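Local atomic coordinates of uncharacterized protein (Bacteroides fragilis, PDB entry 3EUR), a protein that is of unknown function but has a thioredoxin-like C-terminal domain, consistent with a role in thiol-disulfide chemistry that remains unproven. Residues 50-54 against 88-93; 35-41 against 70-76. All coordinates share one frame. Residues are numbered along the deposited sequence.

Contact 2 is the parallel pairing of two central strands of the thioredoxin-like sheet, and contact 1 lies over one of its faces, where helix 44-55 meets the loop that leads from helix 79-85 to strand 94-97. The centres of the two contacts are about 11 Å apart, and their segments alternate along the chain (35-41, 50-54, 70-76, 88-93). They share an apolar layer: Leu-53 CD2 packs 3.6 Å from Leu-35 CD2, and Trp-93 CG lies 3.7 Å from Val-70 CB. The Phe-89 ring also packs on the polar Ser-72, CE1 3.4 Å from OG. Cys-46 of helix 44-55, which also carries segment 50-54, touches Asn-39 of contact 2.

Contact 1 of 2, residues 50-54 against 88-93; sequences IEGLK and DFAKEW
Ile-50 and Trp-93 form the apolar centre of this helix-to-loop packing in a thioredoxin-like alpha/beta fold: helix 44-55, which follows strand 33-38, and the loop before strand 94-97 meet on the same sheet face. Segment 50-54 is a turn of alpha helix, with Lys-54 N hydrogen-bonded to Ile-50 O at 3.0 Å; segment 88-93 is irregular, extended at Phe-89 and Ala-90 and then folded into a type I turn from Ala-90 to Trp-93, closed by Trp-93 N to Ala-90 O at 3.1 Å. The CA atoms of Ile-50 and Phe-89 are 6.6 Å apart, those of Lys-54 and Ala-90 7.2 Å. Ile-50, in the mt rotamer, sets CD1 over the face of the Phe-89 ring, a CH-pi contact 4.1 Å from the centroid and 22° off the normal, while its CG2 lies 4.0 Å from Trp-93 CH2. Leu-53 CB packs 3.7 Å from Trp-93 CZ2. Beneath this layer, Phe-37 of the sheet receives Ile-50, Leu-53 and Phe-89, and Val-70 receives Trp-93. Farther out, the extended mttt chain of Lys-54 passes the indole, CG 4.0 Å from Trp-93 CZ2. Lys-54 NZ donates a 2.9 Å hydrogen bond to Asp-88 O. At another edge, a water accepts from Trp-93 NE1 at 3.3 Å and donates to Leu-53 O at 3.2 Å.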
loop_
_atom_site.group_PDB
_atom_site.type_symbol
_atom_site.label_atom_id
_atom_site.label_comp_id
_atom_site.label_asym_id
_atom_site.label_seq_id
_atom_site.Cartn_x
_atom_site.Cartn_y
_atom_site.Cartn_z
ATOM N N ILE A 50 -9.311 4.941 2.196
ATOM C CA ILE A 50 -9.904 3.614 2.099
ATOM C C ILE A 50 -11.215 3.691 1.325
ATOM O O ILE A 50 -11.445 2.925 0.403
ATOM C CB ILE A 50 -10.154 2.974 3.483
ATOM C CG1 ILE A 50 -8.824 2.621 4.174
ATOM C CG2 ILE A 50 -10.956 1.719 3.315
ATOM C CD1 ILE A 50 -8.976 2.127 5.631
ATOM N N GLU A 51 -12.066 4.638 1.700
ATOM C CA GLU A 51 -13.335 4.760 1.050
ATOM C C GLU A 51 -13.176 5.096 -0.423
ATOM O O GLU A 51 -13.882 4.567 -1.301
ATOM C CB GLU A 51 -14.137 5.864 1.753
ATOM C CG GLU A 51 -14.877 5.351 2.965
ATOM C CD GLU A 51 -16.078 4.545 2.509
ATOM O OE1 GLU A 51 -16.983 5.155 1.927
ATOM O OE2 GLU A 51 -16.083 3.301 2.648
ATOM N N GLY A 52 -12.224 5.968 -0.723
ATOM C CA GLY A 52 -11.939 6.344 -2.084
ATOM C C GLY A 52 -11.468 5.204 -2.944
ATOM O O GLY A 52 -11.867 5.077 -4.122
ATOM N N LEU A 53 -10.580 4.382 -2.380
ATOM C CA LEU A 53 -10.087 3.212 -3.113
ATOM C C LEU A 53 -11.207 2.220 -3.383
ATOM O O LEU A 53 -11.311 1.679 -4.490
ATOM C CB LEU A 53 -8.983 2.529 -2.285
ATOM C CG LEU A 53 -7.620 3.213 -2.260
ATOM C CD1 LEU A 53 -6.808 2.679 -1.074
ATOM C CD2 LEU A 53 -6.885 3.032 -3.593
ATOM N N LYS A 54 -12.084 2.031 -2.398
ATOM C CA LYS A 54 -13.237 1.120 -2.585
ATOM C C LYS A 54 -14.190 1.644 -3.674
ATOM O O LYS A 54 -14.788 0.862 -4.416
ATOM C CB LYS A 54 -14.004 0.961 -1.281
ATOM C CG LYS A 54 -13.299 0.206 -0.252
ATOM C CD LYS A 54 -14.133 0.198 1.080
ATOM C CE LYS A 54 -13.564 -0.685 2.127
ATOM N NZ LYS A 54 -14.383 -0.663 3.338
ATOM N N ASP A 88 -11.656 -2.506 8.260
ATOM C CA ASP A 88 -11.976 -1.322 7.476
ATOM C C ASP A 88 -11.506 -1.482 6.032
ATOM O O ASP A 88 -12.062 -0.870 5.112
ATOM C CB ASP A 88 -11.284 -0.074 8.041
ATOM C CG ASP A 88 -11.774 0.315 9.407
ATOM O OD1 ASP A 88 -12.739 -0.314 9.890
ATOM O OD2 ASP A 88 -11.179 1.253 9.973
ATOM N N PHE A 89 -10.451 -2.257 5.843
ATOM C CA PHE A 89 -9.868 -2.492 4.542
ATOM C C PHE A 89 -10.724 -3.473 3.767
ATOM O O PHE A 89 -11.386 -4.315 4.354
ATOM C CB PHE A 89 -8.450 -3.075 4.707
ATOM C CG PHE A 89 -7.472 -2.128 5.363
ATOM C CD1 PHE A 89 -6.883 -1.106 4.649
ATOM C CD2 PHE A 89 -7.245 -2.186 6.702
ATOM C CE1 PHE A 89 -5.998 -0.196 5.257
ATOM C CE2 PHE A 89 -6.394 -1.265 7.319
ATOM C CZ PHE A 89 -5.780 -0.269 6.569
ATOM N N ALA A 90 -10.753 -3.369 2.457
ATOM C CA ALA A 90 -11.391 -4.400 1.677
ATOM C C ALA A 90 -10.733 -5.747 1.906
ATOM O O ALA A 90 -9.507 -5.844 1.940
ATOM C CB ALA A 90 -11.376 -4.031 0.185
ATOM N N LYS A 91 -11.543 -6.812 2.009
ATOM C CA LYS A 91 -10.991 -8.148 2.255
ATOM C C LYS A 91 -10.054 -8.629 1.150
ATOM O O LYS A 91 -9.104 -9.374 1.389
ATOM C CB LYS A 91 -12.127 -9.195 2.472
ATOM C CG LYS A 91 -12.925 -9.504 1.213
ATOM C CD LYS A 91 -14.071 -10.527 1.445
ATOM C CE LYS A 91 -15.378 -10.048 0.810
ATOM N NZ LYS A 91 -16.543 -10.709 1.414
ATOM N N GLU A 92 -10.326 -8.169 -0.067
ATOM C CA GLU A 92 -9.528 -8.537 -1.228
ATOM C C GLU A 92 -8.104 -7.992 -1.151
ATOM O O GLU A 92 -7.183 -8.580 -1.718
ATOM C CB GLU A 92 -10.205 -8.056 -2.514
ATOM C CG GLU A 92 -11.539 -8.724 -2.801
ATOM C CD GLU A 92 -12.621 -8.305 -1.825
ATOM O OE1 GLU A 92 -12.491 -7.222 -1.219
ATOM O OE2 GLU A 92 -13.604 -9.061 -1.666
ATOM N N TRP A 93 -7.920 -6.873 -0.457
ATOM C CA TRP A 93 -6.603 -6.275 -0.370
ATOM C C TRP A 93 -5.720 -7.146 0.535
ATOM O O TRP A 93 -6.247 -7.953 1.328
ATOM C CB TRP A 93 -6.689 -4.862 0.208
ATOM C CG TRP A 93 -7.587 -3.925 -0.549
ATOM C CD1 TRP A 93 -8.127 -4.089 -1.800
ATOM C CD2 TRP A 93 -8.028 -2.657 -0.080
ATOM N NE1 TRP A 93 -8.885 -2.999 -2.108
ATOM C CE2 TRP A 93 -8.847 -2.103 -1.088
ATOM C CE3 TRP A 93 -7.833 -1.939 1.105
ATOM C CZ2 TRP A 93 -9.508 -0.883 -0.926
ATOM C CZ3 TRP A 93 -8.463 -0.732 1.236
ATOM C CH2 TRP A 93 -9.294 -0.226 0.222
HETATM O O HOH W 1 -11.036 -1.424 -4.014
#

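Contact 2 of 2, residues 35-41 against 70-76; sequences LLFINNP and VLSIYPD
Four backbone hydrogen bonds join the strands: Leu-71 N to Leu-35 O, Phe-37 N to Leu-71 O and Ile-73 N to Phe-37 O, each 2.9 Å, then Asn-39 N to Ile-73 O at 3.0 Å. The parallel register pairs 35 with 70 through 38 with 73; the axes approach to 4.6 Å and cross at -22°. Beyond the strands, Asn-40 ND2 donates to Asp-76 OD2 at 2.7 Å, and Asp-76 also forms a salt bridge with Lys-104. One face carries Leu-36, Ile-38, Leu-71 and Ile-73, where Ile-73 CG2 lies 3.7 Å from Leu-36 CD1 and 3.8 Å from Ile-38 CG1. On the other, helix 44-55 packs on Leu-35 and Phe-37, and Trp-93 and Phe-89 of the loop 88-93 on Val-70 and Ser-72. At the C-terminal ends, Pro-41 CD packs 3.8 Å from Tyr-74 CD1. Strands 33-38 and 68-74, adjacent, parallel and joined through helices 44-55 and 57-64, are a beta-alpha-beta unit of the thioredoxin fold.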
loop_
_atom_site.group_PDB
_atom_site.type_symbol
_atom_site.label_atom_id
_atom_site.label_comp_id
_atom_site.label_asym_id
_atom_site.label_seq_id
_atom_site.Cartn_x
_atom_site.Cartn_y
_atom_site.Cartn_z
ATOM N N LEU A 35 -0.412 -1.549 -5.899
ATOM C CA LEU A 35 -0.714 -0.275 -5.291
ATOM C C LEU A 35 -0.371 -0.379 -3.809
ATOM O O LEU A 35 -1.072 -1.042 -3.058
ATOM C CB LEU A 35 -2.182 0.103 -5.503
ATOM C CG LEU A 35 -2.575 1.514 -5.044
ATOM C CD1 LEU A 35 -1.722 2.592 -5.715
ATOM C CD2 LEU A 35 -4.078 1.726 -5.379
ATOM N N LEU A 36 0.790 0.172 -3.460
ATOM C CA LEU A 36 1.271 0.150 -2.114
ATOM C C LEU A 36 0.653 1.323 -1.344
ATOM O O LEU A 36 0.791 2.465 -1.750
ATOM C CB LEU A 36 2.813 0.266 -2.118
ATOM C CG LEU A 36 3.502 0.337 -0.757
ATOM C CD1 LEU A 36 3.287 -0.958 0.014
ATOM C CD2 LEU A 36 4.975 0.585 -0.924
ATOM N N PHE A 37 -0.064 0.984 -0.288
ATOM C CA PHE A 37 -0.858 1.909 0.484
ATOM C C PHE A 37 -0.332 1.952 1.912
ATOM O O PHE A 37 -0.641 1.079 2.702
ATOM C CB PHE A 37 -2.321 1.481 0.362
ATOM C CG PHE A 37 -3.309 2.192 1.265
ATOM C CD1 PHE A 37 -3.123 3.484 1.761
ATOM C CD2 PHE A 37 -4.516 1.567 1.558
ATOM C CE1 PHE A 37 -4.075 4.067 2.566
ATOM C CE2 PHE A 37 -5.459 2.159 2.364
ATOM C CZ PHE A 37 -5.247 3.419 2.853
ATOM N N ILE A 38 0.483 2.956 2.229
ATOM C CA ILE A 38 1.077 3.102 3.571
ATOM C C ILE A 38 0.098 3.862 4.412
ATOM O O ILE A 38 -0.297 4.958 4.049
ATOM C CB ILE A 38 2.436 3.793 3.521
ATOM C CG1 ILE A 38 3.349 3.189 2.456
ATOM C CG2 ILE A 38 3.053 3.781 4.902
ATOM C CD1 ILE A 38 4.690 3.910 2.250
ATOM N N ASN A 39 -0.341 3.294 5.526
ATOM C CA ASN A 39 -1.517 3.837 6.246
ATOM C C ASN A 39 -1.259 3.750 7.733
ATOM O O ASN A 39 -0.467 2.922 8.198
ATOM C CB ASN A 39 -2.741 3.029 5.861
ATOM C CG ASN A 39 -2.648 1.613 6.286
ATOM O OD1 ASN A 39 -2.208 0.716 5.529
ATOM N ND2 ASN A 39 -2.971 1.374 7.492
ATOM N N ASN A 40 -1.929 4.601 8.478
ATOM C CA ASN A 40 -2.014 4.414 9.924
ATOM C C ASN A 40 -3.441 4.688 10.098
ATOM O O ASN A 40 -3.867 5.837 9.958
ATOM C CB ASN A 40 -1.128 5.392 10.744
ATOM C CG ASN A 40 -1.254 5.134 12.210
ATOM O OD1 ASN A 40 -2.345 4.810 12.684
ATOM N ND2 ASN A 40 -0.146 5.240 12.945
ATOM N N PRO A 41 -4.209 3.640 10.295
ATOM C CA PRO A 41 -5.642 3.843 10.214
ATOM C C PRO A 41 -6.211 4.505 11.465
ATOM O O PRO A 41 -7.424 4.737 11.527
ATOM C CB PRO A 41 -6.206 2.433 10.050
ATOM C CG PRO A 41 -5.058 1.488 10.000
ATOM C CD PRO A 41 -3.834 2.214 10.429
ATOM N N VAL A 70 -3.826 -4.322 -4.230
ATOM C CA VAL A 70 -3.550 -3.366 -3.169
ATOM C C VAL A 70 -2.794 -4.098 -2.048
ATOM O O VAL A 70 -3.263 -5.139 -1.538
ATOM C CB VAL A 70 -4.824 -2.733 -2.617
ATOM C CG1 VAL A 70 -4.507 -1.789 -1.447
ATOM C CG2 VAL A 70 -5.603 -1.973 -3.709
ATOM N N LEU A 71 -1.637 -3.549 -1.666
ATOM C CA LEU A 71 -0.857 -3.996 -0.517
ATOM C C LEU A 71 -0.851 -2.847 0.463
ATOM O O LEU A 71 -0.216 -1.821 0.235
ATOM C CB LEU A 71 0.558 -4.369 -0.965
ATOM C CG LEU A 71 1.465 -4.877 0.161
ATOM C CD1 LEU A 71 0.904 -6.080 0.850
ATOM C CD2 LEU A 71 2.839 -5.154 -0.428
ATOM N N SER A 72 -1.629 -2.986 1.530
ATOM C CA SER A 72 -1.655 -2.010 2.595
ATOM C C SER A 72 -0.614 -2.354 3.642
ATOM O O SER A 72 -0.494 -3.522 4.066
ATOM C CB SER A 72 -3.011 -1.956 3.248
ATOM O OG SER A 72 -2.977 -1.490 4.599
ATOM N N ILE A 73 0.144 -1.371 4.086
ATOM C CA ILE A 73 1.200 -1.584 5.068
ATOM C C ILE A 73 1.120 -0.554 6.170
ATOM O O ILE A 73 1.143 0.663 5.905
ATOM C CB ILE A 73 2.605 -1.603 4.423
ATOM C CG1 ILE A 73 3.701 -1.921 5.447
ATOM C CG2 ILE A 73 3.003 -0.350 3.701
ATOM C CD1 ILE A 73 3.579 -3.328 6.106
ATOM N N TYR A 74 1.063 -1.047 7.395
ATOM C CA TYR A 74 1.097 -0.234 8.590
ATOM C C TYR A 74 2.485 -0.231 9.164
ATOM O O TYR A 74 3.005 -1.291 9.536
ATOM C CB TYR A 74 0.119 -0.825 9.595
ATOM C CG TYR A 74 0.128 -0.139 10.944
ATOM C CD1 TYR A 74 -0.285 1.143 11.090
ATOM C CD2 TYR A 74 0.446 -0.811 12.083
ATOM C CE1 TYR A 74 -0.279 1.761 12.324
ATOM C CE2 TYR A 74 0.474 -0.177 13.331
ATOM C CZ TYR A 74 0.083 1.091 13.439
ATOM O OH TYR A 74 0.086 1.719 14.669
ATOM N N PRO A 75 3.141 0.957 9.260
ATOM C CA PRO A 75 4.564 0.983 9.642
ATOM C C PRO A 75 4.824 1.365 11.092
ATOM O O PRO A 75 5.973 1.506 11.487
ATOM C CB PRO A 75 5.112 2.072 8.751
ATOM C CG PRO A 75 3.990 3.063 8.703
ATOM C CD PRO A 75 2.750 2.240 8.615
ATOM N N ASP A 76 3.784 1.617 11.838
ATOM C CA ASP A 76 3.901 2.138 13.224
ATOM C C ASP A 76 3.648 1.060 14.291
ATOM O O ASP A 76 3.609 -0.123 13.989
ATOM C CB ASP A 76 2.978 3.327 13.408
ATOM C CG ASP A 76 3.361 4.521 12.540
ATOM O OD1 ASP A 76 4.565 4.714 12.312
ATOM O OD2 ASP A 76 2.426 5.205 12.056
#